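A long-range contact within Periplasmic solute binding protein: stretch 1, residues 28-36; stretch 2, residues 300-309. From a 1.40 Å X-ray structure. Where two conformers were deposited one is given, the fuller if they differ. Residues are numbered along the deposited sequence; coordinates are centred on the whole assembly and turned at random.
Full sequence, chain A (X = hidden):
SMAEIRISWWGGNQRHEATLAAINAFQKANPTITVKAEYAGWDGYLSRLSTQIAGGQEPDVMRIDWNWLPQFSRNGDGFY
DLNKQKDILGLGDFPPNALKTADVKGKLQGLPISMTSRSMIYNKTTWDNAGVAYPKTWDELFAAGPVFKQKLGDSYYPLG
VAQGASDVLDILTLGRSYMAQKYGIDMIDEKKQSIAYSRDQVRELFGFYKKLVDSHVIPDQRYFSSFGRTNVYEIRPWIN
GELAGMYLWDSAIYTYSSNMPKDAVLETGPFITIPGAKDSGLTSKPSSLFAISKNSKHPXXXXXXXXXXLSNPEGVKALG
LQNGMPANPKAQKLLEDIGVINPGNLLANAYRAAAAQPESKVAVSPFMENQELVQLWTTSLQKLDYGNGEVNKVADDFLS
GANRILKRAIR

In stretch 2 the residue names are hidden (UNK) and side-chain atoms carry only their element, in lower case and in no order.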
# COMPACT_ATOMS: atom_id res chain seq x y z
N LYS A 28 23.47 2.03 21.44
CA LYS A 28 24.40 3.02 21.99
C LYS A 28 23.75 3.82 23.12
O LYS A 28 24.38 4.06 24.16
CB LYS A 28 24.87 3.97 20.88
CG LYS A 28 25.89 5.00 21.28
CD LYS A 28 26.47 5.68 20.04
CE LYS A 28 27.48 6.76 20.41
NZ LYS A 28 26.92 7.78 21.34
N ALA A 29 22.49 4.18 22.93
CA ALA A 29 21.73 4.99 23.89
C ALA A 29 21.25 4.13 25.06
O ALA A 29 20.94 4.66 26.12
CB ALA A 29 20.54 5.67 23.22
N ASN A 30 21.13 2.82 24.84
CA ASN A 30 20.56 1.87 25.81
C ASN A 30 21.43 0.63 25.88
O ASN A 30 21.05 -0.43 25.40
CB ASN A 30 19.14 1.48 25.39
CG ASN A 30 18.21 2.64 25.37
OD1 ASN A 30 17.64 2.99 26.40
ND2 ASN A 30 18.08 3.28 24.22
N PRO A 31 22.61 0.76 26.50
CA PRO A 31 23.67 -0.25 26.42
C PRO A 31 23.39 -1.56 27.18
O PRO A 31 24.18 -2.50 27.09
CB PRO A 31 24.90 0.49 26.98
CG PRO A 31 24.36 1.61 27.76
CD PRO A 31 23.08 2.01 27.11
N THR A 32 22.28 -1.63 27.91
CA THR A 32 21.93 -2.88 28.60
C THR A 32 20.85 -3.69 27.88
O THR A 32 20.45 -4.76 28.36
CB THR A 32 21.49 -2.65 30.05
OG1 THR A 32 20.28 -1.88 30.07
CG2 THR A 32 22.58 -1.95 30.82
N ILE A 33 20.43 -3.21 26.72
CA ILE A 33 19.39 -3.90 25.96
C ILE A 33 19.98 -4.56 24.69
O ILE A 33 20.61 -3.90 23.88
CB ILE A 33 18.22 -2.97 25.57
CG1 ILE A 33 17.59 -2.32 26.81
CG2 ILE A 33 17.16 -3.78 24.84
CD1 ILE A 33 16.51 -1.28 26.54
N THR A 34 19.76 -5.86 24.57
CA THR A 34 20.18 -6.65 23.40
C THR A 34 19.02 -6.64 22.41
O THR A 34 17.90 -6.93 22.79
CB THR A 34 20.52 -8.12 23.81
OG1 THR A 34 21.74 -8.12 24.57
CG2 THR A 34 20.70 -9.02 22.59
N VAL A 35 19.31 -6.34 21.15
CA VAL A 35 18.29 -6.36 20.09
C VAL A 35 18.68 -7.39 19.05
O VAL A 35 19.77 -7.32 18.48
CB VAL A 35 18.08 -5.00 19.38
CG1 VAL A 35 17.00 -5.12 18.32
CG2 VAL A 35 17.71 -3.93 20.41
N LYS A 36 17.80 -8.36 18.83
CA LYS A 36 17.99 -9.37 17.81
C LYS A 36 17.16 -9.06 16.61
O LYS A 36 15.94 -9.08 16.65
CB LYS A 36 17.61 -10.72 18.36
CG LYS A 36 18.48 -11.11 19.53
CD LYS A 36 19.61 -12.01 19.09
CE LYS A 36 20.66 -12.13 20.19
NZ LYS A 36 21.93 -11.47 19.81
N UNK A 300 7.95 -2.84 27.78
CA UNK A 300 8.50 -1.50 27.94
C UNK A 300 9.70 -1.25 27.01
O UNK A 300 9.77 -0.24 26.31
c UNK A 300 8.89 -1.30 29.39
c UNK A 300 9.78 0.22 31.10
c UNK A 300 9.60 1.67 31.46
n UNK A 300 10.57 2.44 30.64
c UNK A 300 9.44 0.06 29.64
N UNK A 301 10.66 -2.17 27.02
CA UNK A 301 11.86 -2.08 26.17
C UNK A 301 11.49 -2.14 24.69
O UNK A 301 12.06 -1.41 23.87
c UNK A 301 12.88 -3.16 26.56
o UNK A 301 13.26 -3.21 30.24
c UNK A 301 13.53 -2.95 27.93
o UNK A 301 11.63 -4.01 29.00
c UNK A 301 12.74 -3.44 29.13
N UNK A 302 10.53 -2.98 24.35
CA UNK A 302 10.00 -3.02 22.99
C UNK A 302 9.46 -1.64 22.57
O UNK A 302 9.78 -1.12 21.49
c UNK A 302 8.90 -4.09 22.88
N UNK A 303 8.65 -1.05 23.43
CA UNK A 303 8.13 0.30 23.20
C UNK A 303 9.24 1.34 23.11
O UNK A 303 9.16 2.28 22.30
c UNK A 303 7.15 0.69 24.29
N UNK A 304 10.26 1.21 23.95
CA UNK A 304 11.42 2.12 23.88
C UNK A 304 12.10 2.04 22.50
O UNK A 304 12.52 3.05 21.94
c UNK A 304 12.45 1.84 25.00
s UNK A 304 12.99 1.48 27.79
c UNK A 304 11.96 2.15 26.41
c UNK A 304 14.49 2.46 27.51
N UNK A 305 12.24 0.84 21.97
CA UNK A 305 12.85 0.68 20.64
C UNK A 305 11.98 1.34 19.57
O UNK A 305 12.45 2.07 18.68
c UNK A 305 13.07 -0.79 20.31
c UNK A 305 14.90 -0.39 18.60
c UNK A 305 13.60 -1.13 18.93
c UNK A 305 13.72 -2.65 18.78
N UNK A 306 10.68 1.13 19.66
CA UNK A 306 9.73 1.72 18.72
C UNK A 306 9.78 3.26 18.79
O UNK A 306 9.87 3.94 17.75
c UNK A 306 8.31 1.23 18.97
c UNK A 306 5.33 0.15 18.69
s UNK A 306 6.57 -1.04 19.23
c UNK A 306 8.13 -0.24 18.60
N UNK A 307 9.75 3.80 19.99
CA UNK A 307 9.84 5.25 20.14
C UNK A 307 11.15 5.78 19.58
O UNK A 307 11.20 6.84 18.97
c UNK A 307 9.70 5.65 21.59
o UNK A 307 8.88 7.89 21.47
n UNK A 307 10.97 7.58 22.24
c UNK A 307 9.82 7.14 21.77
N UNK A 308 12.24 5.05 19.81
CA UNK A 308 13.53 5.49 19.32
C UNK A 308 13.53 5.62 17.81
O UNK A 308 14.00 6.61 17.23
c UNK A 308 16.65 4.82 18.34
c UNK A 308 17.90 5.31 18.08
c UNK A 308 14.64 4.55 19.82
c UNK A 308 16.67 5.86 20.48
c UNK A 308 18.55 6.07 19.03
c UNK A 308 16.02 5.07 19.54
c UNK A 308 17.93 6.35 20.23
N UNK A 309 12.97 4.60 17.15
CA UNK A 309 12.88 4.58 15.68
C UNK A 309 11.98 5.68 15.09
O UNK A 309 12.29 6.27 14.05
c UNK A 309 13.41 2.06 15.41
s UNK A 309 12.91 0.43 14.70
c UNK A 309 12.40 3.20 15.19
c UNK A 309 14.53 -0.31 14.48

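Position 300 carries four carbons in a row ending in a nitrogen, the unbranched chain of a lysine; it is exposed and makes no contact with stretch 1. This is Lys-300. At position 301 there are three carbons, the third bearing two oxygens, so the side chain is a carboxylate on a two-carbon stem. Its second carbon approaches Ile-33 CD1, and the residue is Glu-301; the pair Glu-301 CG to Ile-33 CD1 measures 3.7 Å, a contact made by the aliphatic stem.

Positions 302 and 303 each have a single side-chain carbon, which defines Ala-302 and Ala-303. Both are buried and neither touches stretch 1; the CA-to-CB bond of Ala-302 points away from it.

Position 304 shows two carbons, a sulfur and a terminal carbon without branching, the thioether of a methionine. The terminal methyl lies close to both Asn-30 and Ile-33. In Met-304, CE is 3.4 Å from Asn-30 OD1 and 4.4 Å from Ile-33 CD1; the first approach is a van der Waals contact with a polar atom, the second a looser apolar one.

Position 305 has four carbons forked at the second, and one tip of the fork meets Val-35. A fork one carbon beyond CB identifies Leu-305. Its CA-to-CB bond points sideways, but the end comes nearer, bringing CD2 to 4.1 Å from Val-35 CG1.

Position 306 again has two carbons, a sulfur and a carbon in an unbranched chain, giving Met-306, buried and remote from stretch 1. Position 307 has two carbons, the second carrying one oxygen and one nitrogen: the short amide of Asn-307, also without contact.

At position 308 one carbon leads to a ring of six carbons with no heteroatom, and the ring nears Ala-29. This is Phe-308, whose CE2 lies 4.0 Å from Ala-29 CB in an oblique approach. Position 309 repeats the two carbons, sulfur and carbon of a methionine; Met-309 is buried and makes no contact here.

The helix presents 301, 304, 305 and 308 to stretch 1, the spacing expected of one helical face. On stretch 1, a type I turn from Asn-30 to Ile-33, closed by Ile-33 N to Asn-30 O at 3.1 Å, links the helix end at Ala-29 to the strand. The CA-to-CB bonds of Ile-33 and Val-35, two apart on that strand, point toward the helix; the strand and helix axes lie at 71° to each other. No hydrogen bond crosses the interface; side-chain packing, mostly apolar, buries a modest 278 Å².

Stretch 2 (300-309) KEAAMLMNFM
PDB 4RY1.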